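Local coordinates for extracellular solute-binding protein (Bordetella parapertussis, PDB 3PU5) that probably binds a small solute, perhaps a polyamine, outside the cytoplasmic membrane and hands it to an ABC-type importer, at residues H7-S12 and K36-P41; D61-G66 and A245-G250. All coordinates share one frame; numbering follows the deposited sequence.

Contacts 1 and 2 lie side by side in one lobe, their centres about 10 Å apart, and together illustrate how one continuous layer of strands, joined by backbone bonds of strand 7-12 to residues 61-62, can combine parallel and antiparallel pairs. Contact 1 is partly buried: its parallel strands carry mainly aliphatic residues on one face and His7, Tyr9, Lys36 and Thr38 on the more exposed other. Contact 2 is buried, short and antiparallel, with small side chains, backbone bonds and a bridging water doing most of the work. Strand 7-12 and segment 61-66 join the two directly: Asp61 OD1 accepts a hydrogen bond from Tyr9 N, and Ala64 N donates one to Thr11 OG1.

Contact 1: H7-S12 and K36-P41; sequences HIYVTS and KVTLVP
His7 and Lys36 begin a parallel pairing that runs in unbroken register to Thr11 and Val40. Five backbone hydrogen bonds zip it together: Ile8 and Val10 each give and take one, and Ser12 N closes the ladder on Val40 O at 3.0 Å. The bonds donated by Ile8 N, Thr38 N and Val10 N are close to straight at the carbonyl; Ser12 N instead sits 50° above the carbonyl plane of Val40.

The ring contacts gather on the more exposed face. With CG anti to the backbone N (chi1 -173°), the His7 imidazole lies alongside Lys36, whose CG makes a CH-pi contact 3.6 Å from the His7 ring centroid. Tyr9 CZ lies over the opposite face, offset toward the rim. His7 ND1 adds a weak bond to Lys36 O, and Tyr9 CD2 lies 3.5 Å from Thr38 CB.

Aliphatic contacts fill the other face, where Val10 CG2 meets Val37 CG1 at 3.8 Å and Val10 CB meets Leu39 CD2 at 4.0 Å. Phe258 of helix 252-262 packs on Ile8 and Val10. With helix 15-33 connecting the strands, this is the beta-alpha-beta unit that opens the first lobe of a periplasmic-binding-protein fold.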
loop_
_atom_site.group_PDB
_atom_site.type_symbol
_atom_site.label_atom_id
_atom_site.label_comp_id
_atom_site.label_asym_id
_atom_site.label_seq_id
_atom_site.Cartn_x
_atom_site.Cartn_y
_atom_site.Cartn_z
ATOM N N HIS A 7 -20.030 -1.751 -21.496
ATOM C CA HIS A 7 -19.158 -2.783 -21.070
ATOM C C HIS A 7 -17.794 -2.107 -20.895
ATOM O O HIS A 7 -17.286 -1.579 -21.836
ATOM C CB HIS A 7 -19.118 -3.894 -22.125
ATOM C CG HIS A 7 -18.363 -5.114 -21.720
ATOM N ND1 HIS A 7 -17.707 -5.233 -20.525
ATOM C CD2 HIS A 7 -18.166 -6.279 -22.365
ATOM C CE1 HIS A 7 -17.138 -6.411 -20.456
ATOM N NE2 HIS A 7 -17.402 -7.063 -21.561
ATOM N N ILE A 8 -17.227 -2.129 -19.701
ATOM C CA ILE A 8 -15.881 -1.585 -19.503
ATOM C C ILE A 8 -14.867 -2.642 -19.059
ATOM O O ILE A 8 -15.229 -3.665 -18.457
ATOM C CB ILE A 8 -15.841 -0.360 -18.524
ATOM C CG1 ILE A 8 -16.321 -0.739 -17.114
ATOM C CG2 ILE A 8 -16.623 0.816 -19.091
ATOM C CD1 ILE A 8 -16.110 0.377 -16.068
ATOM N N TYR A 9 -13.599 -2.388 -19.377
ATOM C CA TYR A 9 -12.515 -3.280 -18.991
ATOM C C TYR A 9 -11.612 -2.582 -17.964
ATOM O O TYR A 9 -11.165 -1.448 -18.168
ATOM C CB TYR A 9 -11.737 -3.767 -20.226
ATOM C CG TYR A 9 -12.570 -4.673 -21.112
ATOM C CD1 TYR A 9 -13.506 -4.144 -21.995
ATOM C CD2 TYR A 9 -12.439 -6.053 -21.048
ATOM C CE1 TYR A 9 -14.283 -4.977 -22.806
ATOM C CE2 TYR A 9 -13.210 -6.891 -21.845
ATOM C CZ TYR A 9 -14.128 -6.349 -22.720
ATOM O OH TYR A 9 -14.887 -7.178 -23.508
ATOM N N VAL A 10 -11.386 -3.259 -16.846
ATOM C CA VAL A 10 -10.648 -2.696 -15.717
ATOM C C VAL A 10 -9.542 -3.663 -15.330
ATOM O O VAL A 10 -9.801 -4.846 -15.054
ATOM C CB VAL A 10 -11.572 -2.482 -14.474
ATOM C CG1 VAL A 10 -10.779 -1.851 -13.303
ATOM C CG2 VAL A 10 -12.776 -1.608 -14.835
ATOM N N THR A 11 -8.307 -3.172 -15.308
ATOM C CA THR A 11 -7.188 -4.044 -14.983
ATOM C C THR A 11 -7.265 -4.469 -13.528
ATOM O O THR A 11 -7.842 -3.772 -12.688
ATOM C CB THR A 11 -5.831 -3.371 -15.232
ATOM O OG1 THR A 11 -5.628 -2.323 -14.277
ATOM C CG2 THR A 11 -5.765 -2.801 -16.635
ATOM N N SER A 12 -6.681 -5.623 -13.245
ATOM C CA SER A 12 -6.516 -6.081 -11.883
ATOM C C SER A 12 -5.348 -7.061 -11.833
ATOM O O SER A 12 -4.701 -7.328 -12.856
ATOM C CB SER A 12 -7.806 -6.725 -11.372
ATOM O OG SER A 12 -7.808 -6.773 -9.959
ATOM N N LYS A 36 -21.596 -3.628 -17.711
ATOM C CA LYS A 36 -20.790 -4.815 -17.474
ATOM C C LYS A 36 -19.332 -4.446 -17.188
ATOM O O LYS A 36 -18.777 -3.524 -17.796
ATOM C CB LYS A 36 -20.888 -5.792 -18.654
ATOM C CG LYS A 36 -19.907 -6.944 -18.550
ATOM C CD LYS A 36 -20.519 -8.279 -18.933
ATOM C CE LYS A 36 -19.530 -9.399 -18.649
ATOM N NZ LYS A 36 -20.214 -10.697 -18.426
ATOM N N VAL A 37 -18.720 -5.155 -16.250
ATOM C CA VAL A 37 -17.312 -4.928 -15.943
ATOM C C VAL A 37 -16.524 -6.221 -16.100
ATOM O O VAL A 37 -16.863 -7.244 -15.493
ATOM C CB VAL A 37 -17.092 -4.386 -14.511
ATOM C CG1 VAL A 37 -15.589 -4.142 -14.270
ATOM C CG2 VAL A 37 -17.887 -3.110 -14.291
ATOM N N THR A 38 -15.478 -6.172 -16.916
ATOM C CA THR A 38 -14.538 -7.284 -17.008
ATOM C C THR A 38 -13.236 -6.904 -16.319
ATOM O O THR A 38 -12.611 -5.906 -16.667
ATOM C CB THR A 38 -14.229 -7.658 -18.482
ATOM O OG1 THR A 38 -15.408 -8.193 -19.097
ATOM C CG2 THR A 38 -13.105 -8.697 -18.560
ATOM N N LEU A 39 -12.833 -7.699 -15.334
ATOM C CA LEU A 39 -11.547 -7.503 -14.679
ATOM C C LEU A 39 -10.495 -8.312 -15.429
ATOM O O LEU A 39 -10.648 -9.524 -15.598
ATOM C CB LEU A 39 -11.618 -7.968 -13.227
ATOM C CG LEU A 39 -12.599 -7.200 -12.335
ATOM C CD1 LEU A 39 -12.740 -7.880 -10.981
ATOM C CD2 LEU A 39 -12.150 -5.753 -12.168
ATOM N N VAL A 40 -9.439 -7.638 -15.876
ATOM C CA VAL A 40 -8.382 -8.276 -16.653
ATOM C C VAL A 40 -7.140 -8.545 -15.800
ATOM O O VAL A 40 -6.396 -7.615 -15.478
ATOM C CB VAL A 40 -7.986 -7.385 -17.842
ATOM C CG1 VAL A 40 -7.022 -8.121 -18.751
ATOM C CG2 VAL A 40 -9.230 -6.935 -18.619
ATOM N N PRO A 41 -6.908 -9.818 -15.429
ATOM C CA PRO A 41 -5.735 -10.159 -14.610
ATOM C C PRO A 41 -4.402 -9.896 -15.319
ATOM O O PRO A 41 -4.302 -10.064 -16.532
ATOM C CB PRO A 41 -5.894 -11.665 -14.353
ATOM C CG PRO A 41 -7.313 -11.985 -14.690
ATOM C CD PRO A 41 -7.733 -10.998 -15.738
#

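Contact 2: D61-G66 and A245-G250; sequences DVAAFG and AVVKGG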
loop_
_atom_site.group_PDB
_atom_site.type_symbol
_atom_site.label_atom_id
_atom_site.label_comp_id
_atom_site.label_asym_id
_atom_site.label_seq_id
_atom_site.Cartn_x
_atom_site.Cartn_y
_atom_site.Cartn_z
ATOM N N ASP A 61 -10.302 0.477 -20.090
ATOM C CA ASP A 61 -10.950 1.748 -19.766
ATOM C C ASP A 61 -10.498 2.311 -18.412
ATOM O O ASP A 61 -10.476 3.529 -18.203
ATOM C CB ASP A 61 -12.462 1.555 -19.767
ATOM C CG ASP A 61 -12.955 0.953 -21.065
ATOM O OD1 ASP A 61 -13.357 -0.232 -21.065
ATOM O OD2 ASP A 61 -12.896 1.663 -22.086
ATOM N N VAL A 62 -10.162 1.415 -17.491
ATOM C CA VAL A 62 -9.722 1.821 -16.157
ATOM C C VAL A 62 -8.393 1.162 -15.838
ATOM O O VAL A 62 -8.262 -0.063 -15.897
ATOM C CB VAL A 62 -10.763 1.484 -15.066
ATOM C CG1 VAL A 62 -10.200 1.794 -13.660
ATOM C CG2 VAL A 62 -12.049 2.267 -15.304
ATOM N N ALA A 63 -7.402 1.992 -15.539
ATOM C CA ALA A 63 -6.091 1.509 -15.154
ATOM C C ALA A 63 -6.082 1.372 -13.653
ATOM O O ALA A 63 -6.274 2.352 -12.939
ATOM C CB ALA A 63 -5.012 2.478 -15.603
ATOM N N ALA A 64 -5.879 0.152 -13.171
ATOM C CA ALA A 64 -5.882 -0.084 -11.740
ATOM C C ALA A 64 -4.757 -1.038 -11.392
ATOM O O ALA A 64 -4.884 -2.255 -11.579
ATOM C CB ALA A 64 -7.237 -0.654 -11.304
ATOM N N PHE A 65 -3.645 -0.491 -10.919
ATOM C CA PHE A 65 -2.489 -1.297 -10.537
ATOM C C PHE A 65 -1.432 -0.491 -9.774
ATOM O O PHE A 65 -1.662 0.655 -9.408
ATOM C CB PHE A 65 -1.866 -2.012 -11.749
ATOM C CG PHE A 65 -1.554 -1.104 -12.905
ATOM C CD1 PHE A 65 -0.415 -0.308 -12.896
ATOM C CD2 PHE A 65 -2.386 -1.063 -14.014
ATOM C CE1 PHE A 65 -0.125 0.535 -13.972
ATOM C CE2 PHE A 65 -2.101 -0.228 -15.095
ATOM C CZ PHE A 65 -0.969 0.573 -15.070
ATOM N N GLY A 66 -0.272 -1.107 -9.552
ATOM C CA GLY A 66 0.778 -0.543 -8.718
ATOM C C GLY A 66 1.294 0.835 -9.086
ATOM O O GLY A 66 1.293 1.223 -10.252
ATOM N N ALA A 245 -7.153 4.949 -12.220
ATOM C CA ALA A 245 -7.177 6.052 -13.167
ATOM C C ALA A 245 -8.008 5.712 -14.402
ATOM O O ALA A 245 -8.145 4.541 -14.780
ATOM C CB ALA A 245 -5.745 6.437 -13.583
ATOM N N VAL A 246 -8.535 6.758 -15.034
ATOM C CA VAL A 246 -9.256 6.639 -16.294
ATOM C C VAL A 246 -8.286 6.704 -17.478
ATOM O O VAL A 246 -7.516 7.656 -17.602
ATOM C CB VAL A 246 -10.287 7.773 -16.443
ATOM C CG1 VAL A 246 -10.999 7.670 -17.793
ATOM C CG2 VAL A 246 -11.295 7.731 -15.297
ATOM N N VAL A 247 -8.341 5.697 -18.349
ATOM C CA VAL A 247 -7.485 5.626 -19.538
ATOM C C VAL A 247 -7.951 6.551 -20.668
ATOM O O VAL A 247 -9.078 6.422 -21.159
ATOM C CB VAL A 247 -7.428 4.179 -20.076
ATOM C CG1 VAL A 247 -6.699 4.126 -21.418
ATOM C CG2 VAL A 247 -6.782 3.250 -19.034
ATOM N N LYS A 248 -7.093 7.487 -21.067
ATOM C CA LYS A 248 -7.427 8.425 -22.143
ATOM C C LYS A 248 -7.883 7.686 -23.390
ATOM O O LYS A 248 -7.200 6.779 -23.851
ATOM C CB LYS A 248 -6.211 9.279 -22.521
ATOM C CG LYS A 248 -6.038 10.570 -21.756
ATOM C CD LYS A 248 -4.961 11.425 -22.429
ATOM C CE LYS A 248 -4.383 12.461 -21.472
ATOM N NZ LYS A 248 -3.272 13.238 -22.110
ATOM N N GLY A 249 -9.030 8.078 -23.940
ATOM C CA GLY A 249 -9.507 7.513 -25.193
ATOM C C GLY A 249 -10.353 6.263 -25.043
ATOM O O GLY A 249 -10.834 5.717 -26.031
ATOM N N GLY A 250 -10.523 5.790 -23.811
ATOM C CA GLY A 250 -11.409 4.667 -23.554
ATOM C C GLY A 250 -12.835 5.174 -23.395
ATOM O O GLY A 250 -13.145 6.290 -23.811
HETATM O O HOH W 1 -11.565 5.315 -20.429
#
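Asp61 and Val247 meet at a peptide plane: Val247 N approaches Asp61 O from above the Asp61 carbonyl plane, 45° out of it, and donates to it at 3.0 Å. The next planes are met more squarely. Ala245 N lies in the carbonyl plane of Ala63 and bonds Ala63 O at 2.8 Å, while Ala63 N, tilted by 17° from the Ala245 carbonyl plane, bonds Ala245 O, also at 2.8 Å. The Asp61 carboxylate touches the opposite segment through its OD2 end, 3.7 Å from Gly250 CA.

This is the antiparallel strand of a sheet consistent with a type II periplasmic-binding-protein fold, with Ala63 and Ala245 as the hydrogen-bonded pair and Val62 and Val246 as the non-hydrogen-bonded one. It places the strand of 238-246, which returns from far along the chain, beside strand 62-65, on the side away from strand 7-12.

Two faces are packed differently. Val62 and Val246 share the face covered by helix 252-262, both resting on Ala255. On the other, Val247 CG2, anti to its own carbonyl carbon, reaches Ala63 CB at 3.9 Å.

Beyond the strand the chain reverses in a type II turn from Val247 to Gly250, closed by Gly250 N on Val247 O at 3.1 Å; Gly249, at its third position, has the positive phi usual there (88°). This brings Gly250 to Asp61, whose carboxylate is held instead by Tyr9 N on OD1 and Lys251 N on OD2, where a glycerol, probably from the crystallisation liquor, is also hydrogen-bonded. A water bridges two carbonyls that are already in use, giving one hydrogen to Asp61 O at 3.1 Å, which also takes Val247 N, and the other to Val247 O at 2.8 Å, which also takes Gly250 N.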